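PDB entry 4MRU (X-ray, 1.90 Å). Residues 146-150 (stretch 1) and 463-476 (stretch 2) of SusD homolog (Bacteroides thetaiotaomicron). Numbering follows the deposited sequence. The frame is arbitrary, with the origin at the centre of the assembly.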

ATOM      1  N   ASN A 146     -22.414  -6.296 -15.175  1.00 57.52           N
ATOM      2  CA  ASN A 146     -21.967  -4.940 -14.869  1.00 45.11           C
ATOM      3  C   ASN A 146     -21.192  -4.188 -16.028  1.00 38.81           C
ATOM      4  O   ASN A 146     -21.737  -4.082 -17.106  1.00 43.54           O
ATOM      5  N   ALA A 147     -19.963  -3.679 -15.836  1.00 35.38           N
ATOM      6  CA  ALA A 147     -19.352  -2.731 -16.804  1.00 34.48           C
ATOM      7  C   ALA A 147     -18.062  -3.212 -17.502  1.00 30.15           C
ATOM      8  O   ALA A 147     -17.402  -4.144 -17.060  1.00 25.84           O
ATOM      9  N   ALA A 148     -17.716  -2.537 -18.593  1.00 27.11           N
ATOM     10  CA  ALA A 148     -16.524  -2.818 -19.358  1.00 30.74           C
ATOM     11  C   ALA A 148     -15.310  -2.381 -18.594  1.00 27.03           C
ATOM     12  O   ALA A 148     -15.354  -1.371 -17.866  1.00 22.22           O
ATOM     13  N   TYR A 149     -14.208  -3.088 -18.820  1.00 23.33           N
ATOM     14  CA  TYR A 149     -12.953  -2.789 -18.129  1.00 23.05           C
ATOM     15  C   TYR A 149     -12.020  -1.922 -18.957  1.00 20.60           C
ATOM     16  O   TYR A 149     -11.966  -2.066 -20.146  1.00 25.41           O
ATOM     17  N   ASP A 150     -11.303  -1.000 -18.323  1.00 22.09           N
ATOM     18  CA  ASP A 150     -10.223  -0.279 -18.980  1.00 20.95           C
ATOM     19  C   ASP A 150      -8.900  -1.013 -18.773  1.00 22.86           C
ATOM     20  O   ASP A 150      -8.658  -1.592 -17.720  1.00 21.23           O
HETATM   21  N   MSE A 463      -6.758 -12.349  -8.504  1.00 18.15           N
HETATM   22  CA  MSE A 463      -7.617 -12.873  -9.554  1.00 20.64           C
HETATM   23  C   MSE A 463      -8.974 -12.235  -9.451  1.00 19.70           C
HETATM   24  O   MSE A 463      -9.396 -11.885  -8.370  1.00 19.03           O
ATOM     25  N   TYR A 464      -9.650 -12.060 -10.579  1.00 19.69           N
ATOM     26  CA  TYR A 464     -10.984 -11.446 -10.579  1.00 21.23           C
ATOM     27  C   TYR A 464     -11.976 -12.331  -9.848  1.00 20.75           C
ATOM     28  O   TYR A 464     -11.793 -13.516  -9.799  1.00 19.59           O
ATOM     29  N   PRO A 465     -12.976 -11.732  -9.210  1.00 23.42           N
ATOM     30  CA  PRO A 465     -13.901 -12.541  -8.405  1.00 27.60           C
ATOM     31  C   PRO A 465     -14.823 -13.363  -9.283  1.00 26.19           C
ATOM     32  O   PRO A 465     -15.096 -12.994 -10.443  1.00 20.95           O
ATOM     33  N   ASN A 466     -15.366 -14.437  -8.718  1.00 29.11           N
ATOM     34  CA  ASN A 466     -16.214 -15.320  -9.480  1.00 27.28           C
ATOM     35  C   ASN A 466     -17.511 -14.640  -9.980  1.00 26.66           C
ATOM     36  O   ASN A 466     -18.076 -15.053 -10.991  1.00 27.88           O
ATOM     37  N   GLU A 467     -17.987 -13.643  -9.250  1.00 25.35           N
ATOM     38  CA  GLU A 467     -19.125 -12.834  -9.665  1.00 32.47           C
ATOM     39  C   GLU A 467     -18.904 -12.253 -11.077  1.00 26.64           C
ATOM     40  O   GLU A 467     -19.805 -12.221 -11.910  1.00 28.13           O
ATOM     41  N   GLU A 468     -17.693 -11.817 -11.355  1.00 22.38           N
ATOM     42  CA  GLU A 468     -17.417 -11.283 -12.667  1.00 22.97           C
ATOM     43  C   GLU A 468     -17.569 -12.349 -13.731  1.00 22.70           C
ATOM     44  O   GLU A 468     -18.122 -12.080 -14.827  1.00 22.48           O
ATOM     45  N   TYR A 469     -17.178 -13.573 -13.394  1.00 23.96           N
ATOM     46  CA  TYR A 469     -17.295 -14.678 -14.347  1.00 24.93           C
ATOM     47  C   TYR A 469     -18.764 -15.000 -14.588  1.00 28.03           C
ATOM     48  O   TYR A 469     -19.168 -15.295 -15.704  1.00 30.83           O
ATOM     49  N   THR A 470     -19.574 -14.953 -13.539  1.00 29.50           N
ATOM     50  CA  THR A 470     -20.961 -15.443 -13.659  1.00 30.38           C
ATOM     51  C   THR A 470     -21.889 -14.351 -14.185  1.00 28.85           C
ATOM     52  O   THR A 470     -22.777 -14.650 -14.950  1.00 39.11           O
ATOM     53  N   GLN A 471     -21.673 -13.114 -13.766  1.00 30.86           N
ATOM     54  CA  GLN A 471     -22.595 -12.018 -14.009  1.00 34.63           C
ATOM     55  C   GLN A 471     -22.110 -11.042 -15.033  1.00 33.88           C
ATOM     56  O   GLN A 471     -22.899 -10.231 -15.487  1.00 32.67           O
ATOM     57  N   ASN A 472     -20.805 -11.008 -15.307  1.00 28.30           N
ATOM     58  CA  ASN A 472     -20.236  -9.979 -16.196  1.00 25.02           C
ATOM     59  C   ASN A 472     -19.283 -10.577 -17.238  1.00 23.26           C
ATOM     60  O   ASN A 472     -18.242 -10.009 -17.534  1.00 20.69           O
ATOM     61  N   SER A 473     -19.680 -11.715 -17.803  1.00 21.93           N
ATOM     62  CA  SER A 473     -18.770 -12.598 -18.528  1.00 23.67           C
ATOM     63  C   SER A 473     -18.295 -12.030 -19.888  1.00 23.07           C
ATOM     64  O   SER A 473     -17.128 -12.225 -20.264  1.00 23.13           O
ATOM     65  N   PHE A 474     -19.138 -11.294 -20.599  1.00 24.09           N
ATOM     66  CA  PHE A 474     -18.671 -10.595 -21.823  1.00 23.01           C
ATOM     67  C   PHE A 474     -17.514  -9.592 -21.520  1.00 24.57           C
ATOM     68  O   PHE A 474     -16.411  -9.653 -22.110  1.00 23.46           O
ATOM     69  N   HIS A 475     -17.780  -8.671 -20.609  1.00 23.35           N
ATOM     70  CA  HIS A 475     -16.779  -7.691 -20.200  1.00 24.45           C
ATOM     71  C   HIS A 475     -15.554  -8.364 -19.534  1.00 22.62           C
ATOM     72  O   HIS A 475     -14.398  -8.004 -19.818  1.00 22.05           O
ATOM     73  N   LEU A 476     -15.796  -9.337 -18.685  1.00 21.32           N
ATOM     74  CA  LEU A 476     -14.680 -10.008 -18.038  1.00 22.80           C
ATOM     75  C   LEU A 476     -13.765 -10.705 -19.081  1.00 24.29           C
ATOM     76  O   LEU A 476     -12.542 -10.581 -19.023  1.00 24.26           O
TER

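The most unusual feature of this contact is a very short hydrogen bond: the hydroxyl OH of Tyr149 donates to OE1 of Glu468 across 2.5 Å. It illustrates a general principle, that an extended segment without regular structure can be fastened to a distant part of the same chain by a few side chains that each serve several partners. Here the two segments lie more than 300 residues apart in sequence and bury 417 Å² between them.

Glu468 sits in the helix that ends at Gln471, and its CA-to-CB bond runs sideways to the other stretch. With chi1 at -73° and chi2 at -63°, both m, the carboxylate nevertheless ends nearer to it. OE1 of Glu468 receives a second hydrogen bond, from ND2 of Asn472 at 2.8 Å and nearly straight at 174°. One carboxylate oxygen thus gathers a tyrosine hydroxyl from one stretch and an amide from its own.

Asn472 carries the network further. It is the first residue to leave helical phi/psi after that helix and stands just before the next, yet its side chain makes no capping bond; its CA-to-CB bond points toward stretch 1, and the side chain is in the t rotamer. ND2 of Asn472 also donates to O of Ala147 at 3.2 Å, with an angle of 169°, so the amide group links the backbone of one stretch to the carboxylate of the other. OD1 of Asn472 accepts a weak hydrogen bond from N of Asn146, again at 3.2 Å. A carboxamide suits this role because it offers a donor and an acceptor to neighbouring backbone groups. The side chain of Asn146 itself does not join in: it sets off sideways and its end leads away.

Tyr149 contributes the largest covered area, 123 Å². Its CA-to-CB bond also runs sideways, but with chi1 at -69° (m) the ring comes nearer the other stretch. The ring presents its edge to the face of Tyr464, an m rotamer whose CA-to-CB bond points toward stretch 1; the planes meet at 84°, the centroids are 5.3 Å apart, and CE2 of Tyr149 lies 3.6 Å from CE1 of Tyr464. This near-perpendicular arrangement directs ring hydrogens at the partner's pi cloud. Leu476 (chi1 t, chi2 p) adds an apolar contact, CD1 of Leu476 lying 4.2 Å from CZ of Tyr149. The short hydrogen bond is therefore made from a ring that is also held by packing.

His475 lies in the helix that begins at Ser473 and runs on past this stretch. Its CA-to-CB bond points toward stretch 1, and the side chain, an m rotamer, lays one ring face against the backbone around Ala147 and Ala148, with ND1 of His475 3.4 Å from CA of Ala148. The methyl CB of Ala148 comes within 3.5 Å of ND1 of His475. O of Asn146 lies near the ring's edge, 3.5 Å from CD2 of His475.

One water completes the contact, accepting from N of Tyr149 at 2.7 Å and donating to O of His475 at 2.9 Å, thereby joining two backbone groups that do not bond directly.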

ATOM      1  CB  ASN A 146     -21.177  -4.984 -13.580  1.00 44.94           C
ATOM      2  CG  ASN A 146     -21.394  -3.766 -12.753  1.00 52.46           C
ATOM      3  OD1 ASN A 146     -21.866  -2.757 -13.265  1.00 49.24           O
ATOM      4  ND2 ASN A 146     -21.074  -3.847 -11.459  1.00 58.11           N
ATOM      5  CB  ALA A 147     -19.066  -1.407 -16.097  1.00 44.76           C
ATOM      6  CB  ALA A 148     -16.566  -2.092 -20.713  1.00 29.66           C
ATOM      7  CB  TYR A 149     -12.188  -4.074 -17.840  1.00 22.04           C
ATOM      8  CG  TYR A 149     -12.744  -5.030 -16.825  1.00 23.08           C
ATOM      9  CD1 TYR A 149     -14.042  -5.476 -16.874  1.00 23.25           C
ATOM     10  CD2 TYR A 149     -11.902  -5.579 -15.838  1.00 26.08           C
ATOM     11  CE1 TYR A 149     -14.525  -6.371 -15.956  1.00 24.82           C
ATOM     12  CE2 TYR A 149     -12.367  -6.500 -14.952  1.00 24.23           C
ATOM     13  CZ  TYR A 149     -13.687  -6.884 -15.002  1.00 26.70           C
ATOM     14  OH  TYR A 149     -14.187  -7.824 -14.128  1.00 26.68           O
ATOM     15  CB  ASP A 150     -10.025   1.110 -18.420  1.00 22.51           C
ATOM     16  CG  ASP A 150     -11.238   2.055 -18.611  1.00 25.70           C
ATOM     17  OD1 ASP A 150     -12.157   1.767 -19.392  1.00 28.44           O
ATOM     18  OD2 ASP A 150     -11.225   3.111 -17.918  1.00 26.85           O
HETATM   19  CB  MSE A 463      -7.788 -14.390  -9.425  1.00 21.35           C
HETATM   20  CG  MSE A 463      -6.451 -15.095  -9.590  1.00 23.66           C
HETATM   21 SE   MSE A 463      -5.643 -15.380  -7.805  0.75 33.94          SE
HETATM   22  CE  MSE A 463      -6.755 -16.906  -7.207  1.00 28.80           C
ATOM     23  CB  TYR A 464     -11.472 -11.200 -11.986  1.00 19.65           C
ATOM     24  CG  TYR A 464     -10.614 -10.180 -12.745  1.00 20.31           C
ATOM     25  CD1 TYR A 464     -10.461  -8.883 -12.279  1.00 17.64           C
ATOM     26  CD2 TYR A 464     -10.014 -10.508 -13.935  1.00 20.12           C
ATOM     27  CE1 TYR A 464      -9.730  -7.929 -12.998  1.00 19.99           C
ATOM     28  CE2 TYR A 464      -9.253  -9.582 -14.657  1.00 17.93           C
ATOM     29  CZ  TYR A 464      -9.131  -8.298 -14.207  1.00 19.21           C
ATOM     30  OH  TYR A 464      -8.392  -7.410 -14.966  1.00 20.94           O
ATOM     31  CB  PRO A 465     -14.693 -11.491  -7.603  1.00 24.74           C
ATOM     32  CG  PRO A 465     -14.559 -10.237  -8.329  1.00 24.97           C
ATOM     33  CD  PRO A 465     -13.273 -10.301  -9.128  1.00 24.24           C
ATOM     34  CB  ASN A 466     -16.590 -16.568  -8.677  1.00 35.70           C
ATOM     35  CG  ASN A 466     -17.094 -17.699  -9.582  1.00 36.58           C
ATOM     36  OD1 ASN A 466     -16.357 -18.214 -10.414  1.00 42.08           O
ATOM     37  ND2 ASN A 466     -18.325 -18.074  -9.416  1.00 40.42           N
ATOM     38  CB  GLU A 467     -19.377 -11.707  -8.667  1.00 35.74           C
ATOM     39  CG  GLU A 467     -19.912 -12.179  -7.310  1.00 53.20           C
ATOM     40  CD  GLU A 467     -18.875 -12.845  -6.370  1.00 57.39           C
ATOM     41  OE1 GLU A 467     -17.664 -12.946  -6.682  1.00 44.25           O
ATOM     42  OE2 GLU A 467     -19.270 -13.281  -5.270  1.00 73.23           O
ATOM     43  CB  GLU A 468     -16.036 -10.665 -12.693  1.00 22.84           C
ATOM     44  CG  GLU A 468     -16.001  -9.347 -11.921  1.00 25.10           C
ATOM     45  CD  GLU A 468     -16.887  -8.268 -12.510  1.00 27.96           C
ATOM     46  OE1 GLU A 468     -16.592  -7.774 -13.647  1.00 29.33           O
ATOM     47  OE2 GLU A 468     -17.876  -7.895 -11.836  1.00 27.21           O
ATOM     48  CB  TYR A 469     -16.543 -15.935 -13.863  1.00 25.90           C
ATOM     49  CG  TYR A 469     -15.043 -15.893 -14.067  1.00 22.46           C
ATOM     50  CD1 TYR A 469     -14.214 -15.228 -13.155  1.00 22.98           C
ATOM     51  CD2 TYR A 469     -14.449 -16.512 -15.134  1.00 24.02           C
ATOM     52  CE1 TYR A 469     -12.842 -15.179 -13.338  1.00 22.79           C
ATOM     53  CE2 TYR A 469     -13.059 -16.486 -15.314  1.00 24.42           C
ATOM     54  CZ  TYR A 469     -12.269 -15.791 -14.430  1.00 23.90           C
ATOM     55  OH  TYR A 469     -10.886 -15.742 -14.569  1.00 24.21           O
ATOM     56  CB  THR A 470     -21.525 -16.006 -12.324  1.00 27.24           C
ATOM     57  OG1 THR A 470     -21.524 -14.992 -11.332  1.00 32.87           O
ATOM     58  CG2 THR A 470     -20.689 -17.159 -11.830  1.00 33.40           C
ATOM     59  CB  GLN A 471     -22.804 -11.141 -12.767  1.00 40.21           C
ATOM     60  CG  GLN A 471     -22.935 -11.807 -11.411  1.00 53.46           C
ATOM     61  CD  GLN A 471     -24.291 -12.357 -11.136  1.00 55.71           C
ATOM     62  OE1 GLN A 471     -25.134 -11.686 -10.548  1.00 74.09           O
ATOM     63  NE2 GLN A 471     -24.514 -13.584 -11.563  1.00 58.71           N
ATOM     64  CB  ASN A 472     -19.553  -8.901 -15.340  1.00 23.47           C
ATOM     65  CG  ASN A 472     -19.304  -7.607 -16.093  1.00 26.74           C
ATOM     66  OD1 ASN A 472     -20.039  -7.265 -17.024  1.00 29.37           O
ATOM     67  ND2 ASN A 472     -18.311  -6.837 -15.637  1.00 23.92           N
ATOM     68  CB  SER A 473     -19.410 -13.972 -18.767  1.00 25.57           C
ATOM     69  OG  SER A 473     -20.557 -13.847 -19.567  1.00 33.39           O
ATOM     70  CB  PHE A 474     -19.861  -9.918 -22.501  1.00 27.88           C
ATOM     71  CG  PHE A 474     -19.519  -9.201 -23.778  1.00 25.56           C
ATOM     72  CD1 PHE A 474     -19.071  -7.892 -23.734  1.00 23.88           C
ATOM     73  CD2 PHE A 474     -19.674  -9.819 -25.025  1.00 26.99           C
ATOM     74  CE1 PHE A 474     -18.748  -7.207 -24.892  1.00 24.08           C
ATOM     75  CE2 PHE A 474     -19.377  -9.130 -26.189  1.00 27.15           C
ATOM     76  CZ  PHE A 474     -18.907  -7.816 -26.116  1.00 26.22           C
ATOM     77  CB  HIS A 475     -17.399  -6.676 -19.274  1.00 24.94           C
ATOM     78  CG  HIS A 475     -18.419  -5.800 -19.934  1.00 27.02           C
ATOM     79  ND1 HIS A 475     -18.195  -5.178 -21.143  1.00 26.16           N
ATOM     80  CD2 HIS A 475     -19.651  -5.400 -19.528  1.00 27.40           C
ATOM     81  CE1 HIS A 475     -19.243  -4.432 -21.452  1.00 29.66           C
ATOM     82  NE2 HIS A 475     -20.138  -4.547 -20.491  1.00 27.57           N
ATOM     83  CB  LEU A 476     -15.180 -10.995 -16.998  1.00 24.53           C
ATOM     84  CG  LEU A 476     -14.037 -11.851 -16.464  1.00 26.38           C
ATOM     85  CD1 LEU A 476     -13.142 -10.988 -15.571  1.00 24.55           C
ATOM     86  CD2 LEU A 476     -14.562 -13.056 -15.734  1.00 28.87           C
TER
HETATM   87  O   HOH W   1     -14.172  -5.228 -20.541  1.00 22.06           O